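Local coordinates for vesicular integral-membrane protein VIP36 (Canis lupus familiaris, PDB 2DUR) that serves as a calcium-binding lectin of the early secretory pathway, sorting and transporting glycoproteins that carry high-mannose glycans, at residues A[5-10]-A[59-64]; A[28-33]-A[94-99]; A[38-43]-A[51-56]; A[131-136]-A[195-200]; A[205-210]-A[221-226]. One frame throughout, in Å; residues are numbered along the deposited sequence. Where two conformers were deposited one is given.

Contact 1: residues A[5-10]-A[59-64]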
# COMPACT_ATOMS: atom_id res chain seq x y z
N HIS A 5 6.81 16.93 10.86
CA HIS A 5 5.51 16.27 10.98
C HIS A 5 5.61 14.77 10.73
O HIS A 5 4.58 14.08 10.66
CB HIS A 5 4.49 16.92 10.05
CG HIS A 5 4.34 18.40 10.25
ND1 HIS A 5 3.95 18.95 11.45
CD2 HIS A 5 4.53 19.44 9.40
CE1 HIS A 5 3.91 20.27 11.34
NE2 HIS A 5 4.25 20.59 10.10
N LEU A 6 6.84 14.26 10.63
CA LEU A 6 7.06 12.80 10.62
C LEU A 6 6.48 12.14 11.86
O LEU A 6 6.75 12.56 13.00
CB LEU A 6 8.56 12.46 10.53
CG LEU A 6 8.91 10.97 10.39
CD1 LEU A 6 8.57 10.46 8.99
CD2 LEU A 6 10.39 10.72 10.70
N LYS A 7 5.71 11.08 11.67
CA LYS A 7 5.18 10.34 12.81
C LYS A 7 5.96 9.04 12.93
O LYS A 7 5.70 8.09 12.21
CB LYS A 7 3.67 10.10 12.67
CG LYS A 7 2.85 11.38 12.87
CD LYS A 7 2.86 11.76 14.36
CE LYS A 7 2.57 13.22 14.58
NZ LYS A 7 2.63 13.55 16.04
N ARG A 8 6.95 9.01 13.82
CA ARG A 8 7.89 7.89 13.80
C ARG A 8 7.24 6.54 14.11
O ARG A 8 7.67 5.50 13.59
CB ARG A 8 9.09 8.16 14.73
CG ARG A 8 10.18 7.07 14.74
CD ARG A 8 10.87 6.93 13.41
NE ARG A 8 11.81 5.81 13.41
CZ ARG A 8 11.49 4.54 13.13
NH1 ARG A 8 10.23 4.22 12.83
NH2 ARG A 8 12.42 3.60 13.15
N GLU A 9 6.18 6.57 14.91
CA GLU A 9 5.52 5.36 15.38
C GLU A 9 4.73 4.67 14.25
O GLU A 9 4.39 3.49 14.35
CB GLU A 9 4.61 5.64 16.58
CG GLU A 9 3.37 6.48 16.30
CD GLU A 9 3.59 7.99 16.36
OE1 GLU A 9 4.68 8.51 16.01
OE2 GLU A 9 2.62 8.67 16.75
N HIS A 10 4.46 5.43 13.19
CA HIS A 10 3.76 4.90 12.00
C HIS A 10 4.70 4.75 10.82
O HIS A 10 4.26 4.58 9.65
CB HIS A 10 2.55 5.79 11.65
CG HIS A 10 1.51 5.86 12.72
ND1 HIS A 10 0.99 4.74 13.33
CD2 HIS A 10 0.89 6.93 13.29
CE1 HIS A 10 0.09 5.11 14.22
NE2 HIS A 10 0.01 6.43 14.22
N CYS A 59 -3.58 4.13 13.50
CA CYS A 59 -3.38 5.53 13.15
C CYS A 59 -4.64 6.35 13.40
O CYS A 59 -5.69 6.05 12.81
CB CYS A 59 -3.01 5.66 11.66
SG CYS A 59 -2.69 7.38 11.18
N PHE A 60 -4.54 7.38 14.24
CA PHE A 60 -5.70 8.25 14.52
C PHE A 60 -5.59 9.62 13.85
O PHE A 60 -6.40 10.50 14.14
CB PHE A 60 -5.98 8.35 16.03
CG PHE A 60 -6.43 7.06 16.64
CD1 PHE A 60 -5.50 6.17 17.21
CD2 PHE A 60 -7.78 6.71 16.64
CE1 PHE A 60 -5.91 4.98 17.76
CE2 PHE A 60 -8.20 5.49 17.22
CZ PHE A 60 -7.25 4.63 17.78
N LEU A 61 -4.63 9.78 12.96
CA LEU A 61 -4.51 11.01 12.15
C LEU A 61 -5.64 11.07 11.12
O LEU A 61 -5.87 10.11 10.40
CB LEU A 61 -3.19 11.06 11.40
CG LEU A 61 -1.90 11.05 12.24
CD1 LEU A 61 -0.73 11.08 11.33
CD2 LEU A 61 -1.86 12.23 13.20
N LYS A 62 -6.33 12.22 11.04
CA LYS A 62 -7.33 12.41 10.00
C LYS A 62 -6.72 12.78 8.66
O LYS A 62 -7.28 12.47 7.60
CB LYS A 62 -8.32 13.51 10.41
CG LYS A 62 -9.11 13.21 11.67
CD LYS A 62 -9.94 14.45 12.02
CE LYS A 62 -10.67 14.28 13.32
NZ LYS A 62 -9.75 14.24 14.49
N ASP A 63 -5.57 13.45 8.68
CA ASP A 63 -4.95 13.93 7.45
C ASP A 63 -3.49 13.50 7.42
O ASP A 63 -2.70 13.90 8.29
CB ASP A 63 -5.05 15.46 7.35
CG ASP A 63 -6.44 15.95 7.66
OD1 ASP A 63 -7.27 15.98 6.74
OD2 ASP A 63 -6.70 16.27 8.84
N TRP A 64 -3.14 12.68 6.43
CA TRP A 64 -1.81 12.08 6.42
C TRP A 64 -1.27 11.85 5.03
O TRP A 64 -2.01 11.86 4.02
CB TRP A 64 -1.80 10.78 7.23
CG TRP A 64 -2.91 9.81 6.91
CD1 TRP A 64 -4.06 9.63 7.61
CD2 TRP A 64 -2.95 8.87 5.82
NE1 TRP A 64 -4.83 8.64 7.04
CE2 TRP A 64 -4.17 8.15 5.94
CE3 TRP A 64 -2.08 8.56 4.77
CZ2 TRP A 64 -4.54 7.14 5.03
CZ3 TRP A 64 -2.45 7.56 3.85
CH2 TRP A 64 -3.67 6.86 4.00
O HOH W 1 -1.95 7.97 15.46
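The imidazole of H10 lies against C59, and this is where segments 5-10 and 59-64 pack closely. C59 CB stands over one face, displaced toward the rim, 4.2 Å from the centroid of the H10 ring. The sulfur joins it on that face: C59 SG is 4.4 Å from the H10 centroid and 25° from the ring normal, a sulfur-aromatic contact. On the opposite face E9 CG lies 3.9 Å above the plane, so the imidazole is held between the C59 side chain and the E9 methylene. Its two polar partners, N55 and a water, would fix the ring's rotation. ND1 is hydrogen-bonded to N55 OD1, while H10 NE2 meets, in the ring plane, the water oxygen at 2.8 Å; this water also accepts a hydrogen bond from F60 N and so bridges the two segments.

The other half is looser and partly open to solvent. Here chi1 (-72°) sets K7 CG anti to the carbonyl carbon, where it meets L61 CD1 at 3.9 Å; the bend at chi2 then turns the rest of the chain.

The stretch before strand 27-31 and the loop leading into strand 64-73 thus meet beside strand 217-227: K7 pairs through its backbone with L225, L61 also packs on that strand, and C59 bonds through its backbone to G202 and Y203, just ahead of strand 204-211.

Contact 2: residues A[28-33]-A[94-99]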
# COMPACT_ATOMS: atom_id res chain seq x y z
N ASP A 28 5.15 -5.66 13.08
CA ASP A 28 5.18 -7.13 13.09
C ASP A 28 5.57 -7.58 11.68
O ASP A 28 5.08 -7.04 10.68
CB ASP A 28 3.82 -7.70 13.44
CG ASP A 28 3.44 -7.49 14.89
OD1 ASP A 28 4.23 -7.88 15.76
OD2 ASP A 28 2.35 -6.97 15.17
N PHE A 29 6.45 -8.57 11.61
CA PHE A 29 6.97 -9.10 10.35
C PHE A 29 6.38 -10.50 10.18
O PHE A 29 6.56 -11.36 11.02
CB PHE A 29 8.50 -9.11 10.39
CG PHE A 29 9.08 -7.74 10.65
CD1 PHE A 29 9.36 -7.33 11.94
CD2 PHE A 29 9.27 -6.85 9.59
CE1 PHE A 29 9.86 -6.04 12.18
CE2 PHE A 29 9.77 -5.58 9.81
CZ PHE A 29 10.05 -5.18 11.12
N GLN A 30 5.61 -10.69 9.10
CA GLN A 30 4.74 -11.88 8.98
C GLN A 30 4.99 -12.61 7.66
O GLN A 30 5.40 -12.02 6.66
CB GLN A 30 3.24 -11.48 9.09
CG GLN A 30 2.26 -12.67 9.05
CD GLN A 30 1.99 -13.16 7.63
OE1 GLN A 30 2.11 -12.40 6.67
NE2 GLN A 30 1.64 -14.44 7.49
N GLY A 31 4.75 -13.92 7.66
CA GLY A 31 4.87 -14.66 6.39
C GLY A 31 6.32 -14.74 5.89
O GLY A 31 7.26 -14.76 6.69
N SER A 32 6.48 -14.76 4.58
CA SER A 32 7.79 -14.89 3.96
C SER A 32 8.74 -13.72 4.24
O SER A 32 9.93 -13.83 3.95
CB SER A 32 7.69 -15.11 2.44
OG SER A 32 6.93 -14.06 1.82
N THR A 33 8.21 -12.64 4.82
CA THR A 33 9.03 -11.44 5.09
C THR A 33 10.34 -11.76 5.82
O THR A 33 10.34 -12.46 6.83
CB THR A 33 8.23 -10.45 5.91
OG1 THR A 33 7.09 -10.07 5.13
CG2 THR A 33 9.06 -9.20 6.23
N LEU A 94 -2.36 -8.38 10.07
CA LEU A 94 -1.66 -9.67 10.20
C LEU A 94 -2.25 -10.88 9.47
O LEU A 94 -1.60 -11.94 9.43
CB LEU A 94 -1.31 -9.97 11.67
CG LEU A 94 -0.09 -9.24 12.25
CD1 LEU A 94 -0.05 -9.31 13.77
CD2 LEU A 94 1.23 -9.74 11.63
N VAL A 95 -3.43 -10.73 8.87
CA VAL A 95 -4.15 -11.89 8.32
C VAL A 95 -3.68 -12.11 6.90
O VAL A 95 -3.88 -11.23 6.04
CB VAL A 95 -5.71 -11.75 8.38
CG1 VAL A 95 -6.37 -13.10 8.05
CG2 VAL A 95 -6.19 -11.22 9.73
N PRO A 96 -3.04 -13.26 6.64
CA PRO A 96 -2.57 -13.54 5.29
C PRO A 96 -3.75 -13.94 4.39
O PRO A 96 -4.84 -14.26 4.88
CB PRO A 96 -1.61 -14.72 5.49
CG PRO A 96 -2.08 -15.38 6.69
CD PRO A 96 -2.73 -14.37 7.58
N GLY A 97 -3.52 -13.89 3.09
CA GLY A 97 -4.57 -14.21 2.13
C GLY A 97 -4.10 -14.02 0.70
O GLY A 97 -2.90 -13.83 0.45
N PRO A 98 -5.04 -14.08 -0.25
CA PRO A 98 -4.77 -14.10 -1.68
C PRO A 98 -4.56 -12.72 -2.31
O PRO A 98 -4.27 -12.63 -3.51
CB PRO A 98 -6.04 -14.74 -2.24
CG PRO A 98 -7.15 -14.24 -1.31
CD PRO A 98 -6.49 -14.23 0.06
N VAL A 99 -4.76 -11.66 -1.54
CA VAL A 99 -4.68 -10.31 -2.10
C VAL A 99 -3.26 -9.77 -1.86
O VAL A 99 -2.97 -9.17 -0.82
CB VAL A 99 -5.75 -9.36 -1.54
CG1 VAL A 99 -5.74 -8.09 -2.36
CG2 VAL A 99 -7.15 -10.00 -1.65
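Two flat polar groups, the Q30 amide and the D28 carboxylate, border the side chains of L94 and P96. The amide has the P96 ring to one side of its plane, nearest its nitrogen: Q30 NE2 is 3.8 Å from P96 CB and about as far from CG. At the other end of the amide, OE1 is hydrogen-bonded to S52 OG, which settles which way round the group sits. The carboxylate is approached from above its plane by a methyl, D28 OD2 lying 3.6 Å from L94 CD1, while the same oxygen makes a salt bridge with R93, the residue before L94.

L94 is the wedge between them. Its CD1 goes to the aspartate, and its CD2 settles 3.7 Å from Q30 CB and 3.8 Å from D28 CB. The side chains of Q30 and L94 run past one another in opposite senses, whereas D28 meets the leucine nearly at right angles. With Q30 CG anti to the backbone N (chi1 -177°) and a bend at chi2 (-80°), the amide is carried past L94 to the proline.

This surface contact lays segment 94-99 over the outer face of edge strand 27-31. Apolar carbons rest against both the stems and the polar ends of D28 and Q30, those ends having their polar partners in R93 and S52; across the two segments themselves, van der Waals packing does the work.

Contact 3: residues A[38-43]-A[51-56]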
# COMPACT_ATOMS: atom_id res chain seq x y z
N GLN A 38 19.36 -3.15 5.41
CA GLN A 38 19.08 -2.18 4.34
C GLN A 38 17.67 -2.19 3.75
O GLN A 38 17.26 -1.24 3.10
CB GLN A 38 20.09 -2.31 3.21
CG GLN A 38 21.52 -1.88 3.61
CD GLN A 38 21.54 -0.50 4.30
OE1 GLN A 38 21.20 0.53 3.70
NE2 GLN A 38 21.94 -0.49 5.57
N TYR A 39 16.95 -3.29 3.95
CA TYR A 39 15.60 -3.39 3.40
C TYR A 39 14.81 -4.46 4.12
O TYR A 39 15.38 -5.36 4.73
CB TYR A 39 15.60 -3.70 1.88
CG TYR A 39 16.39 -4.93 1.46
CD1 TYR A 39 15.86 -6.22 1.62
CD2 TYR A 39 17.67 -4.80 0.90
CE1 TYR A 39 16.58 -7.35 1.24
CE2 TYR A 39 18.40 -5.93 0.52
CZ TYR A 39 17.86 -7.19 0.69
OH TYR A 39 18.58 -8.31 0.31
N VAL A 40 13.49 -4.33 4.04
CA VAL A 40 12.58 -5.41 4.43
C VAL A 40 12.17 -6.09 3.12
O VAL A 40 11.78 -5.42 2.16
CB VAL A 40 11.36 -4.83 5.17
CG1 VAL A 40 10.29 -5.92 5.38
CG2 VAL A 40 11.81 -4.24 6.50
N ARG A 41 12.32 -7.41 3.03
CA ARG A 41 11.98 -8.08 1.79
C ARG A 41 10.74 -8.90 2.07
O ARG A 41 10.81 -9.88 2.80
CB ARG A 41 13.12 -9.00 1.33
CG ARG A 41 12.79 -9.82 0.09
CD ARG A 41 14.06 -10.32 -0.61
NE ARG A 41 14.71 -9.18 -1.24
CZ ARG A 41 15.94 -9.18 -1.76
NH1 ARG A 41 16.68 -10.29 -1.73
NH2 ARG A 41 16.43 -8.06 -2.30
N LEU A 42 9.61 -8.47 1.49
CA LEU A 42 8.34 -9.15 1.72
C LEU A 42 8.32 -10.55 1.10
O LEU A 42 7.79 -11.49 1.71
CB LEU A 42 7.19 -8.31 1.17
CG LEU A 42 7.06 -6.91 1.80
CD1 LEU A 42 6.01 -6.10 1.01
CD2 LEU A 42 6.67 -7.01 3.23
N THR A 43 8.81 -10.67 -0.13
CA THR A 43 9.03 -11.98 -0.76
C THR A 43 10.37 -11.99 -1.46
O THR A 43 10.77 -10.97 -2.01
CB THR A 43 7.95 -12.34 -1.80
OG1 THR A 43 8.10 -11.53 -2.98
CG2 THR A 43 6.52 -12.23 -1.23
N GLY A 51 4.12 -12.47 2.10
CA GLY A 51 4.74 -11.84 3.28
C GLY A 51 4.08 -10.51 3.55
O GLY A 51 3.60 -9.88 2.62
N SER A 52 4.07 -10.09 4.80
CA SER A 52 3.49 -8.79 5.13
C SER A 52 4.24 -8.16 6.29
O SER A 52 5.03 -8.83 6.98
CB SER A 52 2.01 -8.95 5.48
OG SER A 52 1.82 -9.59 6.73
N ILE A 53 3.99 -6.86 6.48
CA ILE A 53 4.42 -6.13 7.67
C ILE A 53 3.22 -5.30 8.13
O ILE A 53 2.43 -4.81 7.30
CB ILE A 53 5.67 -5.21 7.42
CG1 ILE A 53 5.43 -4.21 6.27
CG2 ILE A 53 6.92 -6.04 7.13
CD1 ILE A 53 6.54 -3.17 6.15
N TRP A 54 3.04 -5.20 9.44
CA TRP A 54 1.89 -4.52 10.00
C TRP A 54 2.33 -3.62 11.14
O TRP A 54 3.03 -4.06 12.05
CB TRP A 54 0.82 -5.53 10.44
CG TRP A 54 0.14 -6.12 9.23
CD1 TRP A 54 0.41 -7.32 8.61
CD2 TRP A 54 -0.92 -5.51 8.48
NE1 TRP A 54 -0.44 -7.49 7.52
CE2 TRP A 54 -1.25 -6.39 7.41
CE3 TRP A 54 -1.62 -4.29 8.60
CZ2 TRP A 54 -2.26 -6.10 6.48
CZ3 TRP A 54 -2.63 -3.99 7.66
CH2 TRP A 54 -2.93 -4.90 6.61
N ASN A 55 1.93 -2.35 11.08
CA ASN A 55 2.31 -1.36 12.12
C ASN A 55 1.61 -1.73 13.41
O ASN A 55 0.46 -2.19 13.40
CB ASN A 55 1.89 0.02 11.57
CG ASN A 55 2.46 1.22 12.32
OD1 ASN A 55 1.78 2.24 12.39
ND2 ASN A 55 3.71 1.15 12.80
N HIS A 56 2.30 -1.57 14.55
CA HIS A 56 1.75 -1.93 15.86
C HIS A 56 0.54 -1.10 16.29
O HIS A 56 -0.42 -1.63 16.83
CB HIS A 56 2.83 -1.74 16.93
CG HIS A 56 3.76 -2.90 17.06
ND1 HIS A 56 4.39 -3.21 18.24
CD2 HIS A 56 4.17 -3.83 16.16
CE1 HIS A 56 5.15 -4.28 18.07
NE2 HIS A 56 5.03 -4.67 16.81
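The carbonyl oxygen of L42 accepts a hydrogen bond from S32 OG, which comes from the turn after strand 27-31, and a weaker C-H contact from across the gap between strands 40-43 and 49-55. In the latter, G51 CA lies 3.4 Å from L42 O, with 151° at the hydrogen. The absence of a side chain at G51 matters here, since a CB would point straight at this oxygen. The approach of the two backbones is closest at this pair, with L42 CA 4.8 Å from G51 CA.

Farther along the strands the contact turns apolar. CG2 of I53 is the shared methyl: V40 CG1 touches it at 3.8 Å and L42 CD2 at 4.0 Å. I53 CG1 occupies the crowded position between the backbone N and the carbonyl carbon (chi1 56°), and CG2 is thereby left to face the other segment. V40 comes in at a slant, L42 roughly at a right angle, and L42 CD2 also rests on the S52 carbonyl carbon. T43 CG2 ends the row beside G51 N, while its hydroxyl is bonded to H218 ND1 and D216 O.

The strands run nearly opposite ways but belong to different sheets: 49-55 pairs with 204-211, and 40-43 pairs with 217-227. Closely approaching backbones at one point and meshed aliphatic chains at the next are what joins the sheets at this border of the legume-lectin-like β-sandwich.

Contact 4: residues A[131-136]-A[195-200]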
# COMPACT_ATOMS: atom_id res chain seq x y z
N VAL A 131 -6.43 1.72 -6.72
CA VAL A 131 -6.92 1.78 -5.35
C VAL A 131 -8.27 1.05 -5.26
O VAL A 131 -9.03 1.02 -6.22
CB VAL A 131 -7.05 3.22 -4.83
CG1 VAL A 131 -5.65 3.81 -4.59
CG2 VAL A 131 -7.87 4.10 -5.82
N MET A 132 -8.56 0.54 -4.07
CA MET A 132 -9.81 -0.16 -3.78
C MET A 132 -10.23 0.22 -2.37
O MET A 132 -9.39 0.26 -1.47
CB MET A 132 -9.60 -1.68 -3.92
CG MET A 132 -10.83 -2.50 -3.53
SD MET A 132 -10.44 -4.22 -3.92
CE MET A 132 -11.92 -5.01 -3.26
N VAL A 133 -11.51 0.51 -2.19
CA VAL A 133 -12.06 0.80 -0.86
C VAL A 133 -13.11 -0.25 -0.58
O VAL A 133 -13.93 -0.54 -1.44
CB VAL A 133 -12.67 2.20 -0.81
CG1 VAL A 133 -13.47 2.43 0.48
CG2 VAL A 133 -11.54 3.24 -0.95
N ASN A 134 -13.07 -0.81 0.63
CA ASN A 134 -13.89 -2.01 0.94
C ASN A 134 -14.47 -1.91 2.32
O ASN A 134 -13.82 -1.38 3.24
CB ASN A 134 -12.96 -3.23 0.84
CG ASN A 134 -13.70 -4.55 0.56
OD1 ASN A 134 -14.93 -4.64 0.67
ND2 ASN A 134 -12.94 -5.57 0.18
N ASN A 135 -15.70 -2.44 2.43
CA ASN A 135 -16.51 -2.47 3.65
C ASN A 135 -16.64 -3.89 4.19
O ASN A 135 -17.47 -4.12 5.06
CB ASN A 135 -17.94 -1.89 3.39
CG ASN A 135 -18.79 -2.75 2.40
OD1 ASN A 135 -18.24 -3.52 1.59
ND2 ASN A 135 -20.15 -2.60 2.47
N GLY A 136 -15.83 -4.82 3.66
CA GLY A 136 -15.95 -6.24 4.00
C GLY A 136 -16.66 -7.07 2.95
O GLY A 136 -16.43 -8.27 2.89
N THR A 195 -11.88 12.09 -5.11
CA THR A 195 -12.48 12.67 -3.92
C THR A 195 -13.70 11.82 -3.53
O THR A 195 -14.08 10.91 -4.26
CB THR A 195 -12.93 14.13 -4.16
OG1 THR A 195 -13.78 14.17 -5.31
CG2 THR A 195 -11.68 15.03 -4.39
N GLY A 196 -14.26 12.14 -2.38
CA GLY A 196 -15.45 11.45 -1.86
C GLY A 196 -15.11 10.15 -1.19
O GLY A 196 -15.98 9.31 -0.99
N VAL A 197 -13.84 9.97 -0.84
CA VAL A 197 -13.40 8.74 -0.17
C VAL A 197 -13.56 8.89 1.34
O VAL A 197 -12.96 9.78 1.94
CB VAL A 197 -11.95 8.40 -0.55
CG1 VAL A 197 -11.42 7.25 0.29
CG2 VAL A 197 -11.82 8.13 -2.05
N ARG A 198 -14.37 8.01 1.95
CA ARG A 198 -14.67 8.04 3.39
C ARG A 198 -13.95 6.90 4.08
O ARG A 198 -14.18 5.74 3.76
CB ARG A 198 -16.19 7.94 3.66
CG ARG A 198 -17.00 9.12 3.13
CD ARG A 198 -18.52 9.06 3.50
NE ARG A 198 -18.85 8.75 4.91
CZ ARG A 198 -18.79 9.59 5.94
NH1 ARG A 198 -18.35 10.84 5.78
NH2 ARG A 198 -19.14 9.18 7.14
N LEU A 199 -13.02 7.24 4.97
CA LEU A 199 -12.28 6.26 5.76
C LEU A 199 -12.24 6.69 7.21
O LEU A 199 -12.11 7.89 7.49
CB LEU A 199 -10.84 6.16 5.25
CG LEU A 199 -10.67 5.60 3.82
CD1 LEU A 199 -9.22 5.76 3.36
CD2 LEU A 199 -11.08 4.14 3.73
N PRO A 200 -12.38 5.72 8.14
CA PRO A 200 -12.26 6.07 9.56
C PRO A 200 -10.82 6.25 10.03
O PRO A 200 -9.87 5.84 9.34
CB PRO A 200 -12.86 4.84 10.25
CG PRO A 200 -12.48 3.70 9.32
CD PRO A 200 -12.65 4.28 7.95
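V133 presents its two methyls to two different partners, V197 and L199, and this fork defines the contact. CG1 of V133 is anti to the backbone N (chi1 170°) and its CG2 anti to the carbonyl carbon, so the branches diverge along the opposing segment. V133 CG2 meets V197 CG1 at 4.2 Å; V133 CG1 lies 4.4 Å from L199 CD2. The V133 and V197 side chains both set out toward each other and meet aslant, methyl against methyl. L199 behaves differently: it does not start out toward the valine, but its CD2 ends up beside V133 CG1.

These are light touches. The nearest CA atoms, of V133 and V197, stand 8.1 Å apart, a separation bridged entirely by aliphatic side chains, and the interface is small. L109 of strand 109-114 packs on both V133 and L199, and V248 of strand 247-248 also reaches V133, so the thin contact is filled in by neighbours. On the 195-200 side, the hydroxyl of Y171 is hydrogen-bonded to V197 O and weakly to L199 N, holding the backbone where the strand gives way to loop.

N134 turns the other way, with its amide nitrogen bonded to L138 O. The next residue, N135, carries an N-linked glycan in the natural protein, although none is present here; it is exposed, beyond the packed valine. Apolar side chains of two facing sheets, from strands 128-135 and 189-198, thus meet near the margin of the legume-lectin-like β-sandwich.

Contact 5: residues A[205-210]-A[221-226]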
# COMPACT_ATOMS: atom_id res chain seq x y z
N PHE A 205 -1.68 0.73 9.25
CA PHE A 205 -0.89 0.68 8.03
C PHE A 205 -0.19 -0.67 7.92
O PHE A 205 0.32 -1.21 8.90
CB PHE A 205 0.15 1.80 7.98
CG PHE A 205 -0.47 3.15 7.75
CD1 PHE A 205 -0.94 3.47 6.50
CD2 PHE A 205 -0.61 4.07 8.80
CE1 PHE A 205 -1.53 4.70 6.25
CE2 PHE A 205 -1.21 5.32 8.57
CZ PHE A 205 -1.66 5.62 7.29
N GLY A 206 -0.17 -1.17 6.71
CA GLY A 206 0.53 -2.45 6.42
C GLY A 206 1.02 -2.49 4.99
O GLY A 206 0.66 -1.65 4.15
N ALA A 207 1.89 -3.46 4.69
CA ALA A 207 2.32 -3.68 3.30
C ALA A 207 2.46 -5.19 3.16
O ALA A 207 2.83 -5.87 4.12
CB ALA A 207 3.67 -2.98 2.98
N SER A 208 2.16 -5.68 1.97
CA SER A 208 2.29 -7.10 1.70
C SER A 208 2.65 -7.36 0.25
O SER A 208 2.56 -6.48 -0.62
CB SER A 208 0.99 -7.84 2.10
OG SER A 208 -0.09 -7.42 1.26
N ALA A 209 3.10 -8.57 -0.01
CA ALA A 209 3.37 -8.96 -1.38
C ALA A 209 3.15 -10.43 -1.54
O ALA A 209 3.18 -11.18 -0.57
CB ALA A 209 4.82 -8.61 -1.78
N GLY A 210 2.90 -10.83 -2.78
CA GLY A 210 2.69 -12.24 -3.07
C GLY A 210 3.39 -12.62 -4.37
O GLY A 210 3.57 -11.79 -5.26
N ILE A 221 11.94 -0.42 1.55
CA ILE A 221 13.12 0.18 2.21
C ILE A 221 12.67 1.06 3.37
O ILE A 221 13.21 0.99 4.48
CB ILE A 221 14.00 0.97 1.24
CG1 ILE A 221 14.68 0.04 0.22
CG2 ILE A 221 15.09 1.76 2.02
CD1 ILE A 221 13.81 -0.41 -0.97
N SER A 222 11.66 1.90 3.13
CA SER A 222 11.13 2.72 4.20
C SER A 222 9.67 3.05 3.92
O SER A 222 9.23 3.01 2.76
CB SER A 222 11.92 4.04 4.34
OG SER A 222 11.79 4.81 3.17
N MET A 223 8.96 3.34 4.99
CA MET A 223 7.62 3.91 4.96
C MET A 223 7.64 5.07 5.94
O MET A 223 7.97 4.89 7.10
CB MET A 223 6.61 2.85 5.40
CG MET A 223 6.56 1.69 4.39
SD MET A 223 5.35 0.45 4.81
CE MET A 223 3.80 1.32 4.58
N LYS A 224 7.34 6.26 5.45
CA LYS A 224 7.45 7.46 6.28
C LYS A 224 6.11 8.15 6.25
O LYS A 224 5.65 8.54 5.18
CB LYS A 224 8.56 8.38 5.76
CG LYS A 224 9.95 7.78 5.93
CD LYS A 224 11.01 8.64 5.24
CE LYS A 224 12.40 8.03 5.35
NZ LYS A 224 13.43 9.00 4.84
N LEU A 225 5.49 8.22 7.42
CA LEU A 225 4.14 8.76 7.52
C LEU A 225 4.21 10.16 8.09
O LEU A 225 4.74 10.36 9.20
CB LEU A 225 3.28 7.85 8.40
CG LEU A 225 1.77 8.08 8.44
CD1 LEU A 225 1.41 9.30 9.25
CD2 LEU A 225 1.16 8.15 7.05
N PHE A 226 3.61 11.11 7.37
CA PHE A 226 3.60 12.52 7.80
C PHE A 226 2.20 12.97 8.17
O PHE A 226 1.25 12.66 7.46
CB PHE A 226 4.14 13.40 6.68
CG PHE A 226 5.56 13.08 6.31
CD1 PHE A 226 5.85 12.23 5.25
CD2 PHE A 226 6.62 13.62 7.05
CE1 PHE A 226 7.16 11.92 4.91
CE2 PHE A 226 7.93 13.30 6.73
CZ PHE A 226 8.21 12.46 5.66
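The hydrophobic core between the two sheets of the legume-lectin-like β-sandwich is represented here by F205, A207, M223 and L225. Strands 205-210 and 221-226 face one another across it: their axes come within 10.2 Å and their directions differ by 154°, nearly antiparallel, although the strands belong to separate sheets.

F205 and L225 form the closer of the two pairings. The phenyl ring meets the leucine with its far corner, F205 CZ being 3.8 Å from L225 CD2, and F205 CE2 lies 4.1 Å from L225 CG. The two side chains cross at about a right angle. A chi1 of -169° at L225, which sets CG anti to the backbone N and beside the carbonyl carbon, carries the branch point toward the ring, where CD2 makes the touch.

The second pairing sets a long side chain against a short one. M223 extends through chi2 (-177°) until SD is 4.2 Å from A207 CB, then turns at the sulfur, and the terminal methyl comes to 4.3 Å between M223 CE and G206 O. M223 thus crosses most of the gap to reach the short side chain of A207, and I53 touches both.

Around these pairs the core continues. W64 meets the F205 ring edge-to-face, Y89 meets it at about 45°, and M66 of strand 64-73 touches both F205 and L225. At the start of 221-226, I221 and S222 both face H69, making a classic β bulge with that strand. Strand 204-211 is flanked in its sheet by 49-55 and 84-90, whereas 217-227 runs between 40-43 and 64-73 in the other.

Contacts 3 and 5 form the middle of the set, their centres 7 Å apart: strand 49-55 pairs with 204-211 in one sheet, with I53 N 2.8 Å from A207 O, as 40-43 does with 217-227 in the other. Contact 2, centred 9 Å from contact 3, extends the first of these sheets to its edge strand. Contact 1 meets contact 5 where L61 CD1 lies 3.5 Å from L225 CD1. Contact 4 also joins the two sheets, on the opposite side of the chain's centre from contact 3, with their centres 24 Å apart. The side chains of T43 and P96 each lie about 10 Å from bound mannose; that of T43 is about 14 Å from calcium.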